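Local coordinates for INSIG protein homolog (Mycobacterium vanbaalenii PYR-1, PDB 4XU6) that binds diacylglycerol as a homotrimeric membrane protein of the INSIG family, a bacterial relative of the Insig sterol sensors, at the interface of chains A and B. Coordinates in Å, arbitrary orientation; residue numbers count along the deposited sequence, not the author numbering. Chains: chain A/B, Uncharacterized protein.

Contact 1: the interface of chains A and B. Residues chain A 100, 102-103; chain B 24-25, 28-29, 95.
This subunit interface joins neighbouring chains of the homotrimer where transmembrane helix 101-119 of chain A starts: that end and the loop just before it lean on helix 5-29 of chain B. A:Pro100 lays its ring carbons beside B:Val28, with CB 3.6 Å from the methyl CG1. The two side chains run past each other in opposite directions. B:Val28 holds CG1 between its backbone N and carbonyl carbon (chi1 74°), and this branch makes the nearer contact while CG2 reaches the same ring from farther off. The side chains of B:Thr29 and A:Pro100 cross at about a right angle, methyl CG2 touching CG and CD. The threonine hydroxyl turns away from the proline and donates a hydrogen bond from OG1 to B:Ser25 O at 2.8 Å, tying the last turn of the helix. B:Ser25 rests against A:Pro103, OG lying 3.4 Å from ring carbon CB. B:Leu95, from helix 76-96, touches that same CB with CD2. Beside them, A:Val102 crosses B:His24 obliquely on the CD2-NE2 side of the imidazole, CB leading at 3.5 Å from CD2 and both methyls following. A water in the ring plane joins the chains. It lies 3.0 Å from B:His24 NE2 and 3.1 Å from A:Val102 N, a backbone amide of the first helical turn. The site probably steadies one end of the subunit contact through prolines and a water bridge.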
# COMPACT_ATOMS: atom_id res chain seq x y z
N PRO A 100 10.62 9.61 11.97
CA PRO A 100 11.22 10.85 11.44
C PRO A 100 10.43 11.47 10.29
O PRO A 100 9.85 10.74 9.47
CB PRO A 100 12.61 10.39 10.98
CG PRO A 100 12.94 9.25 11.93
CD PRO A 100 11.62 8.53 12.10
N VAL A 102 10.95 12.95 7.39
CA VAL A 102 11.17 12.70 5.97
C VAL A 102 10.56 11.39 5.48
O VAL A 102 9.78 11.42 4.53
CB VAL A 102 12.65 12.83 5.53
CG1 VAL A 102 12.81 12.40 4.06
CG2 VAL A 102 13.13 14.27 5.70
N PRO A 103 10.90 10.24 6.11
CA PRO A 103 10.24 9.04 5.59
C PRO A 103 8.72 9.06 5.76
O PRO A 103 8.03 8.57 4.86
CB PRO A 103 10.87 7.90 6.41
CG PRO A 103 11.52 8.57 7.61
CD PRO A 103 11.93 9.93 7.11
N HIS B 24 18.57 8.94 3.31
CA HIS B 24 18.36 9.74 4.51
C HIS B 24 17.41 9.02 5.47
O HIS B 24 17.64 8.99 6.68
CB HIS B 24 17.77 11.11 4.20
CG HIS B 24 17.26 11.81 5.42
ND1 HIS B 24 18.10 12.40 6.34
CD2 HIS B 24 16.00 11.96 5.90
CE1 HIS B 24 17.38 12.90 7.33
NE2 HIS B 24 16.10 12.65 7.09
N SER B 25 16.35 8.43 4.93
CA SER B 25 15.38 7.70 5.75
C SER B 25 16.04 6.53 6.49
O SER B 25 15.81 6.34 7.69
CB SER B 25 14.22 7.20 4.89
OG SER B 25 13.50 8.29 4.35
N VAL B 28 18.50 8.14 9.30
CA VAL B 28 17.83 8.80 10.42
C VAL B 28 17.05 7.81 11.29
O VAL B 28 16.82 8.06 12.47
CB VAL B 28 16.91 9.97 9.95
CG1 VAL B 28 15.63 9.44 9.29
CG2 VAL B 28 16.57 10.87 11.13
N THR B 29 16.65 6.67 10.73
CA THR B 29 15.95 5.67 11.52
C THR B 29 16.92 4.65 12.11
O THR B 29 16.52 3.80 12.89
CB THR B 29 14.92 4.87 10.68
OG1 THR B 29 15.59 4.28 9.57
CG2 THR B 29 13.80 5.76 10.19
N LEU B 95 11.03 2.49 8.08
CA LEU B 95 10.07 2.47 9.19
C LEU B 95 9.97 1.11 9.88
O LEU B 95 9.74 1.05 11.07
CB LEU B 95 8.68 2.90 8.71
CG LEU B 95 8.58 4.28 8.06
CD1 LEU B 95 7.15 4.57 7.61
CD2 LEU B 95 9.08 5.35 8.99
O HOH W 1 13.71 12.97 8.84

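Contact 2: the interface of chains A and B. Residues chain A 103, 106-107, 110; chain B 21, 88, 91-92, 95.
Two transmembrane helices of neighbouring subunits, 101-119 of chain A and 76-96 of chain B, pack here through small and branched aliphatic residues. A:Leu107 buries the most surface in the patch and divides its contacts between its branches. With CG anti to the backbone N (chi1 176°) the side chain is carried toward chain B, and chi2 (60°) splits the two methyls between B:Thr92 and B:Leu95. CD1 lies 3.6 Å from the hydroxyl OG1 of B:Thr92 and also nears B:Gly88 O, while CD2 meets the methyl CD1 of B:Leu95 at 3.9 Å. The B:Thr92 hydroxyl is spent within its own helix, donating from OG1 to B:Gly88 O at 2.7 Å with the donor tilted 32° from the carbonyl plane. A methyl of the partner therefore rests on an oxygen that already has a hydrogen-bond acceptor. B:Val91 wedges into the turn between A:Pro103 and A:Leu107. Its CG2 lies 3.7 Å from the carbonyl oxygen of A:Pro103 and also faces CB of A:Leu107, and CG1 touches the methyl of A:Ala106 at 4.0 Å. From helix 5-29, CG2 of B:Ile21 reaches that alanine methyl from another side. One turn farther along, A:Ala110 sets CB 3.9 Å from B:Gly88 CA, which probably lets the two backbones approach closely. The patch takes in the N-terminal half of helix 101-119 of chain A and the C-terminal half of helix 76-96 of chain B, with helix 5-29 of chain B flanking.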
# COMPACT_ATOMS: atom_id res chain seq x y z
N PRO A 103 10.90 10.24 6.11
CA PRO A 103 10.24 9.04 5.59
C PRO A 103 8.72 9.06 5.76
O PRO A 103 8.03 8.57 4.86
CB PRO A 103 10.87 7.90 6.41
CG PRO A 103 11.52 8.57 7.61
CD PRO A 103 11.93 9.93 7.11
N ALA A 106 7.34 11.35 3.00
CA ALA A 106 7.55 10.72 1.69
C ALA A 106 6.55 9.59 1.46
O ALA A 106 6.05 9.40 0.34
CB ALA A 106 8.98 10.20 1.57
N LEU A 107 6.25 8.83 2.51
CA LEU A 107 5.32 7.71 2.38
C LEU A 107 3.93 8.21 1.99
O LEU A 107 3.31 7.68 1.08
CB LEU A 107 5.26 6.89 3.68
CG LEU A 107 4.24 5.75 3.68
CD1 LEU A 107 4.55 4.73 2.58
CD2 LEU A 107 4.20 5.06 5.05
N ALA A 110 3.89 9.48 -1.55
CA ALA A 110 3.86 8.37 -2.51
C ALA A 110 2.44 7.83 -2.64
O ALA A 110 1.98 7.55 -3.74
CB ALA A 110 4.83 7.25 -2.08
N ILE B 21 16.62 10.58 -0.68
CA ILE B 21 15.47 10.56 0.22
C ILE B 21 15.42 9.22 0.97
O ILE B 21 15.25 9.18 2.19
CB ILE B 21 14.15 10.79 -0.54
CG1 ILE B 21 14.08 12.22 -1.08
CG2 ILE B 21 12.93 10.51 0.38
CD1 ILE B 21 13.00 12.42 -2.16
N GLY B 88 8.08 4.85 -1.98
CA GLY B 88 7.26 4.48 -0.83
C GLY B 88 7.74 3.20 -0.20
O GLY B 88 7.76 3.06 1.02
N VAL B 91 11.16 3.97 1.70
CA VAL B 91 11.00 4.61 3.01
C VAL B 91 10.28 3.71 4.01
O VAL B 91 10.53 3.79 5.21
CB VAL B 91 10.33 6.01 2.93
CG1 VAL B 91 11.19 6.97 2.10
CG2 VAL B 91 8.91 5.93 2.38
N THR B 92 9.41 2.83 3.52
CA THR B 92 8.74 1.88 4.42
C THR B 92 9.76 0.95 5.07
O THR B 92 9.63 0.61 6.25
CB THR B 92 7.67 1.04 3.68
OG1 THR B 92 6.62 1.90 3.22
CG2 THR B 92 7.07 -0.03 4.61
N LEU B 95 11.03 2.49 8.08
CA LEU B 95 10.07 2.47 9.19
C LEU B 95 9.97 1.11 9.88
O LEU B 95 9.74 1.05 11.07
CB LEU B 95 8.68 2.90 8.71
CG LEU B 95 8.58 4.28 8.06
CD1 LEU B 95 7.15 4.57 7.61
CD2 LEU B 95 9.08 5.35 8.99

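Contact 3: the interface of chains A and B. Residues chain A 113, 116-117; chain B 77, 80-81, 84.
A:Cys117 and B:Cys77, the latter an engineered cysteine of this cross-linked trimer of the INSIG family, face each other where transmembrane helix 101-119 ends and helix 76-96 begins. From A:Cys117, CB already lies 3.7 Å from the carbonyl oxygen of B:Cys77. With chi1 at -73°, its SG stands beside the backbone N and projects toward chain B, where several groups surround it. SG lies 3.3 Å from each of two carbonyl oxygens, B:Cys77 O across the interface and A:Ala113 O in its own helix; these are weak alternative hydrogen bonds, since the one thiol hydrogen can serve them only one at a time. The SG atoms of A:Cys117 and B:Cys77 are 3.5 Å apart, too far for a disulfide, and they are not bonded in the model. CB, CG and CD2 of B:Leu80 line the same sulfur, CD2 at 3.6 Å from A:Cys117 SG, and B:Gly81 CA also borders it. B:Leu80 CD2 goes on to touch the indole of A:Trp116 at CZ3, the two side chains crossing at about a right angle. B:Cys77 SG sits obliquely above the rim of that indole, 3.3 Å from CZ3, with the flanking CE3 and CH2 both farther off at 3.9 Å. The indole is swung there with CG anti to the backbone N (chi1 -180°). Toward the middle of the helices, the methyl carbons CB of A:Ala113 and B:Ala84 meet at 4.0 Å.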
# COMPACT_ATOMS: atom_id res chain seq x y z
N ALA A 113 0.44 10.34 -4.67
CA ALA A 113 0.80 10.31 -6.09
C ALA A 113 0.19 9.10 -6.78
O ALA A 113 -0.31 9.20 -7.90
CB ALA A 113 2.32 10.32 -6.26
N TRP A 116 -3.57 9.58 -7.27
CA TRP A 116 -3.84 10.44 -8.41
C TRP A 116 -3.54 9.76 -9.75
O TRP A 116 -4.31 9.89 -10.71
CB TRP A 116 -3.07 11.77 -8.30
CG TRP A 116 -3.38 12.64 -9.48
CD1 TRP A 116 -4.53 13.34 -9.72
CD2 TRP A 116 -2.54 12.84 -10.63
NE1 TRP A 116 -4.46 13.97 -10.94
CE2 TRP A 116 -3.24 13.69 -11.51
CE3 TRP A 116 -1.27 12.40 -10.99
CZ2 TRP A 116 -2.71 14.10 -12.74
CZ3 TRP A 116 -0.73 12.81 -12.20
CH2 TRP A 116 -1.45 13.65 -13.06
N CYS A 117 -2.42 9.05 -9.84
CA CYS A 117 -2.08 8.36 -11.09
C CYS A 117 -3.16 7.35 -11.50
O CYS A 117 -3.49 7.23 -12.68
CB CYS A 117 -0.74 7.65 -10.99
SG CYS A 117 0.67 8.77 -11.00
N CYS B 77 2.11 8.81 -16.25
CA CYS B 77 1.53 8.45 -14.95
C CYS B 77 1.93 7.06 -14.50
O CYS B 77 1.99 6.79 -13.29
CB CYS B 77 0.01 8.59 -14.95
SG CYS B 77 -0.53 10.02 -14.01
N LEU B 80 5.34 7.89 -13.11
CA LEU B 80 5.23 8.58 -11.82
C LEU B 80 4.76 7.60 -10.74
O LEU B 80 5.31 7.58 -9.64
CB LEU B 80 4.26 9.76 -11.91
CG LEU B 80 3.90 10.45 -10.58
CD1 LEU B 80 5.14 10.96 -9.85
CD2 LEU B 80 2.91 11.60 -10.81
N GLY B 81 3.76 6.80 -11.08
CA GLY B 81 3.25 5.80 -10.16
C GLY B 81 4.32 4.80 -9.77
O GLY B 81 4.38 4.38 -8.62
N ALA B 84 6.84 6.48 -7.44
CA ALA B 84 6.21 6.61 -6.13
C ALA B 84 6.19 5.26 -5.39
O ALA B 84 6.40 5.21 -4.19
CB ALA B 84 4.80 7.17 -6.29

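Contacts 1, 2 and 3 follow one seam along helix 101-119 of chain A. The C-alpha centres of contacts 1 and 2 are about 8 Å apart, and the two contacts share A:Pro103 and B:Leu95; the centre of contact 3 lies about 14 Å from that of contact 2 and 22 Å from that of contact 1. Helix 76-96 of chain B takes part in all three, while helix 5-29 joins at contacts 1 and 2. Both also line the pocket that holds the fatty acid, through the diacylglycerol-binding B:His26 on one and B:Val83, B:Val86 and B:Tyr90 on the other, so trimer assembly and lipid site share helices.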